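Local coordinates for protein 2-hydroxyisocaproyl-CoA dehydratase activator (Clostridium difficile, PDB 4EHU) that activates (R)-2-hydroxyisocaproyl-CoA dehydratase in leucine fermentation by passing it one electron from a [4Fe-4S] cluster as ATP is hydrolysed, at residues A[17-29]-A[239-253]. Numbering follows the deposited sequence.
Sequences ILKNGEDIVASET and IPQLTGALGAALYAF. With ANP (phosphoaminophosphonic acid-adenylate ester), chain D.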
loop_
_atom_site.group_PDB
_atom_site.type_symbol
_atom_site.label_atom_id
_atom_site.label_comp_id
_atom_site.label_asym_id
_atom_site.label_seq_id
_atom_site.Cartn_x
_atom_site.Cartn_y
_atom_site.Cartn_z
ATOM N N ILE A 17 -33.349 -9.970 -0.560
ATOM C CA ILE A 17 -34.780 -9.722 -0.701
ATOM C C ILE A 17 -35.407 -9.883 0.676
ATOM O O ILE A 17 -35.221 -10.908 1.346
ATOM C CB ILE A 17 -35.465 -10.689 -1.700
ATOM C CG1 ILE A 17 -34.925 -10.463 -3.114
ATOM C CG2 ILE A 17 -36.987 -10.481 -1.675
ATOM C CD1 ILE A 17 -35.555 -11.344 -4.173
ATOM N N LEU A 18 -36.136 -8.857 1.094
ATOM C CA LEU A 18 -36.737 -8.799 2.422
ATOM C C LEU A 18 -38.256 -8.790 2.282
ATOM O O LEU A 18 -38.808 -8.063 1.454
ATOM C CB LEU A 18 -36.275 -7.524 3.126
ATOM C CG LEU A 18 -36.679 -7.269 4.575
ATOM C CD1 LEU A 18 -35.947 -8.218 5.526
ATOM C CD2 LEU A 18 -36.353 -5.828 4.928
ATOM N N LYS A 19 -38.925 -9.603 3.090
ATOM C CA LYS A 19 -40.381 -9.716 3.037
ATOM C C LYS A 19 -40.992 -8.945 4.199
ATOM O O LYS A 19 -40.648 -9.188 5.358
ATOM C CB LYS A 19 -40.797 -11.186 3.117
ATOM C CG LYS A 19 -42.288 -11.447 2.821
ATOM C CD LYS A 19 -42.617 -12.918 2.985
ATOM C CE LYS A 19 -44.098 -13.176 2.764
ATOM N NZ LYS A 19 -44.426 -14.628 2.854
ATOM N N ASN A 20 -41.881 -8.012 3.873
ATOM C CA ASN A 20 -42.581 -7.194 4.860
ATOM C C ASN A 20 -41.637 -6.574 5.873
ATOM O O ASN A 20 -41.976 -6.438 7.046
ATOM C CB ASN A 20 -43.653 -8.011 5.580
ATOM C CG ASN A 20 -44.712 -8.522 4.636
ATOM O OD1 ASN A 20 -45.135 -9.678 4.715
ATOM N ND2 ASN A 20 -45.134 -7.666 3.720
ATOM N N GLY A 21 -40.455 -6.185 5.403
ATOM C CA GLY A 21 -39.485 -5.502 6.239
ATOM C C GLY A 21 -39.008 -6.301 7.438
ATOM O O GLY A 21 -38.446 -5.741 8.375
ATOM N N GLU A 22 -39.222 -7.607 7.428
ATOM C CA GLU A 22 -38.914 -8.385 8.621
ATOM C C GLU A 22 -38.192 -9.692 8.343
ATOM O O GLU A 22 -37.365 -10.101 9.142
ATOM C CB GLU A 22 -40.178 -8.621 9.466
ATOM C CG GLU A 22 -41.319 -9.302 8.755
ATOM C CD GLU A 22 -42.522 -9.509 9.668
ATOM O OE1 GLU A 22 -42.435 -9.134 10.860
ATOM O OE2 GLU A 22 -43.552 -10.043 9.198
ATOM N N ASP A 23 -38.471 -10.336 7.214
ATOM C CA ASP A 23 -37.904 -11.653 6.952
ATOM C C ASP A 23 -37.046 -11.705 5.690
ATOM O O ASP A 23 -37.529 -11.462 4.589
ATOM C CB ASP A 23 -39.029 -12.694 6.858
ATOM C CG ASP A 23 -39.703 -12.952 8.198
ATOM O OD1 ASP A 23 -38.989 -13.116 9.218
ATOM O OD2 ASP A 23 -40.949 -12.985 8.235
ATOM N N ILE A 24 -35.769 -12.032 5.861
ATOM C CA ILE A 24 -34.881 -12.252 4.729
ATOM C C ILE A 24 -35.285 -13.540 4.032
ATOM O O ILE A 24 -35.138 -14.620 4.601
ATOM C CB ILE A 24 -33.413 -12.388 5.179
ATOM C CG1 ILE A 24 -32.950 -11.123 5.908
ATOM C CG2 ILE A 24 -32.513 -12.658 3.982
ATOM C CD1 ILE A 24 -31.515 -11.196 6.415
ATOM N N VAL A 25 -35.807 -13.436 2.812
ATOM C CA VAL A 25 -36.235 -14.623 2.074
ATOM C C VAL A 25 -35.184 -15.048 1.051
ATOM O O VAL A 25 -35.270 -16.133 0.475
ATOM C CB VAL A 25 -37.620 -14.431 1.389
ATOM C CG1 VAL A 25 -38.707 -14.223 2.442
ATOM C CG2 VAL A 25 -37.601 -13.271 0.388
ATOM N N ALA A 26 -34.175 -14.206 0.842
ATOM C CA ALA A 26 -33.108 -14.530 -0.096
ATOM C C ALA A 26 -31.920 -13.599 0.091
ATOM O O ALA A 26 -32.066 -12.427 0.453
ATOM C CB ALA A 26 -33.611 -14.457 -1.538
ATOM N N SER A 27 -30.732 -14.138 -0.142
ATOM C CA SER A 27 -29.525 -13.338 -0.120
ATOM C C SER A 27 -28.523 -13.981 -1.054
ATOM O O SER A 27 -28.624 -15.160 -1.373
ATOM C CB SER A 27 -28.963 -13.265 1.288
ATOM O OG SER A 27 -28.532 -14.549 1.715
ATOM N N GLU A 28 -27.556 -13.208 -1.512
ATOM C CA GLU A 28 -26.606 -13.736 -2.465
ATOM C C GLU A 28 -25.396 -12.838 -2.502
ATOM O O GLU A 28 -25.518 -11.611 -2.483
ATOM C CB GLU A 28 -27.242 -13.838 -3.854
ATOM C CG GLU A 28 -26.343 -14.461 -4.911
ATOM C CD GLU A 28 -25.987 -15.904 -4.603
ATOM O OE1 GLU A 28 -26.769 -16.574 -3.896
ATOM O OE2 GLU A 28 -24.922 -16.366 -5.065
ATOM N N THR A 29 -24.223 -13.454 -2.543
ATOM C CA THR A 29 -22.991 -12.714 -2.708
ATOM C C THR A 29 -22.286 -13.266 -3.931
ATOM O O THR A 29 -22.171 -14.481 -4.090
ATOM C CB THR A 29 -22.088 -12.869 -1.469
ATOM O OG1 THR A 29 -22.794 -12.405 -0.310
ATOM C CG2 THR A 29 -20.787 -12.083 -1.620
ATOM N N ILE A 239 -24.546 -13.104 9.082
ATOM C CA ILE A 239 -24.363 -12.726 7.671
ATOM C C ILE A 239 -23.578 -11.418 7.520
ATOM O O ILE A 239 -24.063 -10.452 6.944
ATOM C CB ILE A 239 -25.729 -12.551 6.963
ATOM C CG1 ILE A 239 -26.657 -11.655 7.799
ATOM C CG2 ILE A 239 -26.395 -13.910 6.753
ATOM C CD1 ILE A 239 -27.909 -11.142 7.027
ATOM N N PRO A 240 -22.343 -11.381 8.035
ATOM C CA PRO A 240 -21.631 -10.096 8.130
ATOM C C PRO A 240 -21.393 -9.392 6.803
ATOM O O PRO A 240 -21.388 -8.169 6.758
ATOM C CB PRO A 240 -20.271 -10.489 8.737
ATOM C CG PRO A 240 -20.126 -11.953 8.370
ATOM C CD PRO A 240 -21.508 -12.520 8.468
ATOM N N GLN A 241 -21.201 -10.142 5.729
ATOM C CA GLN A 241 -20.919 -9.533 4.425
ATOM C C GLN A 241 -22.171 -8.898 3.799
ATOM O O GLN A 241 -22.076 -8.129 2.851
ATOM C CB GLN A 241 -20.345 -10.585 3.471
ATOM C CG GLN A 241 -19.761 -9.996 2.196
ATOM C CD GLN A 241 -19.005 -11.028 1.396
ATOM O OE1 GLN A 241 -19.137 -12.240 1.632
ATOM N NE2 GLN A 241 -18.192 -10.562 0.453
ATOM N N LEU A 242 -23.331 -9.212 4.364
ATOM C CA LEU A 242 -24.612 -8.817 3.786
ATOM C C LEU A 242 -25.333 -7.688 4.521
ATOM O O LEU A 242 -26.474 -7.356 4.154
ATOM C CB LEU A 242 -25.534 -10.040 3.755
ATOM C CG LEU A 242 -25.220 -11.064 2.661
ATOM C CD1 LEU A 242 -25.786 -12.428 3.027
ATOM C CD2 LEU A 242 -25.745 -10.595 1.299
ATOM N N THR A 243 -24.715 -7.100 5.544
ATOM C CA THR A 243 -25.443 -6.115 6.347
ATOM C C THR A 243 -25.761 -4.844 5.569
ATOM O O THR A 243 -26.762 -4.166 5.856
ATOM C CB THR A 243 -24.689 -5.734 7.629
ATOM O OG1 THR A 243 -23.331 -5.432 7.314
ATOM C CG2 THR A 243 -24.704 -6.917 8.630
ATOM N N GLY A 244 -24.919 -4.535 4.589
ATOM C CA GLY A 244 -25.144 -3.351 3.761
ATOM C C GLY A 244 -26.368 -3.577 2.882
ATOM O O GLY A 244 -27.224 -2.696 2.723
ATOM N N ALA A 245 -26.444 -4.752 2.275
ATOM C CA ALA A 245 -27.599 -5.088 1.436
ATOM C C ALA A 245 -28.877 -5.178 2.262
ATOM O O ALA A 245 -29.958 -4.783 1.802
ATOM C CB ALA A 245 -27.355 -6.390 0.689
ATOM N N LEU A 246 -28.764 -5.708 3.478
ATOM C CA LEU A 246 -29.912 -5.763 4.376
ATOM C C LEU A 246 -30.375 -4.359 4.734
ATOM O O LEU A 246 -31.578 -4.079 4.708
ATOM C CB LEU A 246 -29.542 -6.532 5.646
ATOM C CG LEU A 246 -30.634 -6.580 6.701
ATOM C CD1 LEU A 246 -31.894 -7.236 6.135
ATOM C CD2 LEU A 246 -30.106 -7.382 7.900
ATOM N N GLY A 247 -29.429 -3.464 5.031
ATOM C CA GLY A 247 -29.782 -2.098 5.367
ATOM C C GLY A 247 -30.474 -1.429 4.194
ATOM O O GLY A 247 -31.486 -0.749 4.356
ATOM N N ALA A 248 -29.938 -1.641 3.003
ATOM C CA ALA A 248 -30.580 -1.121 1.789
ATOM C C ALA A 248 -32.017 -1.660 1.644
ATOM O O ALA A 248 -32.949 -0.915 1.309
ATOM C CB ALA A 248 -29.743 -1.464 0.544
ATOM N N ALA A 249 -32.209 -2.951 1.907
ATOM C CA ALA A 249 -33.540 -3.559 1.768
ATOM C C ALA A 249 -34.514 -2.945 2.780
ATOM O O ALA A 249 -35.694 -2.800 2.509
ATOM C CB ALA A 249 -33.462 -5.086 1.938
ATOM N N LEU A 250 -34.000 -2.564 3.942
ATOM C CA LEU A 250 -34.820 -1.964 4.984
ATOM C C LEU A 250 -35.179 -0.524 4.621
ATOM O O LEU A 250 -36.311 -0.084 4.856
ATOM C CB LEU A 250 -34.085 -2.007 6.326
ATOM C CG LEU A 250 -34.082 -3.382 6.983
ATOM C CD1 LEU A 250 -32.936 -3.477 8.012
ATOM C CD2 LEU A 250 -35.428 -3.641 7.639
ATOM N N TYR A 251 -34.237 0.218 4.048
ATOM C CA TYR A 251 -34.566 1.553 3.557
ATOM C C TYR A 251 -35.556 1.431 2.414
ATOM O O TYR A 251 -36.384 2.305 2.224
ATOM C CB TYR A 251 -33.340 2.329 3.089
ATOM C CG TYR A 251 -32.570 2.912 4.234
ATOM C CD1 TYR A 251 -33.168 3.808 5.108
ATOM C CD2 TYR A 251 -31.247 2.553 4.461
ATOM C CE1 TYR A 251 -32.487 4.318 6.172
ATOM C CE2 TYR A 251 -30.554 3.078 5.499
ATOM C CZ TYR A 251 -31.171 3.955 6.366
ATOM O OH TYR A 251 -30.461 4.474 7.427
ATOM N N ALA A 252 -35.466 0.347 1.655
ATOM C CA ALA A 252 -36.403 0.131 0.547
ATOM C C ALA A 252 -37.803 -0.107 1.099
ATOM O O ALA A 252 -38.795 0.368 0.536
ATOM C CB ALA A 252 -35.943 -1.050 -0.301
ATOM N N PHE A 253 -37.882 -0.866 2.186
ATOM C CA PHE A 253 -39.126 -1.081 2.894
ATOM C C PHE A 253 -39.674 0.248 3.405
ATOM O O PHE A 253 -40.874 0.497 3.278
ATOM C CB PHE A 253 -38.914 -2.072 4.046
ATOM C CG PHE A 253 -40.116 -2.233 4.948
ATOM C CD1 PHE A 253 -41.206 -3.005 4.556
ATOM C CD2 PHE A 253 -40.140 -1.631 6.195
ATOM C CE1 PHE A 253 -42.293 -3.165 5.385
ATOM C CE2 PHE A 253 -41.230 -1.785 7.033
ATOM C CZ PHE A 253 -42.307 -2.559 6.629
HETATM P PG ANP D . -15.589 -2.018 0.000
HETATM O O1G ANP D . -15.933 -1.118 -1.181
HETATM O O2G ANP D . -16.673 -1.943 1.046
HETATM O O3G ANP D . -14.239 -1.766 0.546
HETATM P PB ANP D . -16.731 -4.755 -0.621
HETATM O O1B ANP D . -16.957 -5.362 -1.981
HETATM O O2B ANP D . -17.979 -4.288 0.131
HETATM N N3B ANP D . -15.498 -3.550 -0.766
HETATM P PA ANP D . -16.782 -7.068 1.136
HETATM O O1A ANP D . -17.734 -7.753 0.220
HETATM O O2A ANP D . -17.244 -6.457 2.440
HETATM O O3A ANP D . -16.031 -5.886 0.321
HETATM O "O5'" ANP D . -15.514 -7.992 1.486
HETATM C "C5'" ANP D . -14.648 -8.455 0.445
HETATM C "C4'" ANP D . -13.639 -9.429 1.044
HETATM O "O4'" ANP D . -14.041 -10.257 2.126
HETATM C "C3'" ANP D . -12.416 -9.970 0.327
HETATM O "O3'" ANP D . -11.460 -8.928 0.081
HETATM C "C2'" ANP D . -11.938 -11.073 1.277
HETATM O "O2'" ANP D . -10.725 -10.721 1.966
HETATM C "C1'" ANP D . -13.052 -11.277 2.303
HETATM N N9 ANP D . -13.774 -12.554 2.146
HETATM C C8 ANP D . -14.677 -12.863 1.193
HETATM N N7 ANP D . -15.180 -14.107 1.395
HETATM C C5 ANP D . -14.581 -14.588 2.512
HETATM C C6 ANP D . -14.653 -15.824 3.294
HETATM N N6 ANP D . -15.475 -16.821 2.884
HETATM N N1 ANP D . -13.876 -15.922 4.402
HETATM C C2 ANP D . -13.064 -14.935 4.809
HETATM N N3 ANP D . -12.941 -13.781 4.135
HETATM C C4 ANP D . -13.668 -13.561 3.011
HETATM O O HOH W 1 -21.615 -13.488 1.953
#
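L18, near the end of the first strand of the hairpin 17-29, sets its CB against A249 CB and its CD2 against L250 CD2, 3.6 Å away. Its CG lies anti to the backbone N (chi1 -176°), which carries the methyls over the helix 243-253. Beyond the turn, I24 meets I239 tip to tip, CD1 to CD1 at 3.7 Å, and crosses L246 at about a right angle. L242 spreads its methyls along the second strand, CD1 on S27 and CD2 near T29 OG1.

At the turn, G21, whose phi is positive, lies on the F253 ring: its CA stands over one face, displaced toward the rim, 3.6 Å from the centroid, in a CH-pi contact.

No direct hydrogen bond links the two segments; instead, one water joins T29 OG1 and Q241 OE1, at 2.8 Å from each. The extended Q241 chain also lays its carboxamide on T29 CG2. R218 and the water both hold OE1, consistent with Q241 NE2 facing O1A of the bound ATP analogue, which it bonds almost straight at 2.9 Å (170°).

Helix 243-253 crosses strand 17-19 at -47°; the hairpin belongs to a five-stranded sheet, and Q241 reaches the nucleotide, as befits the actin-like ATPase fold.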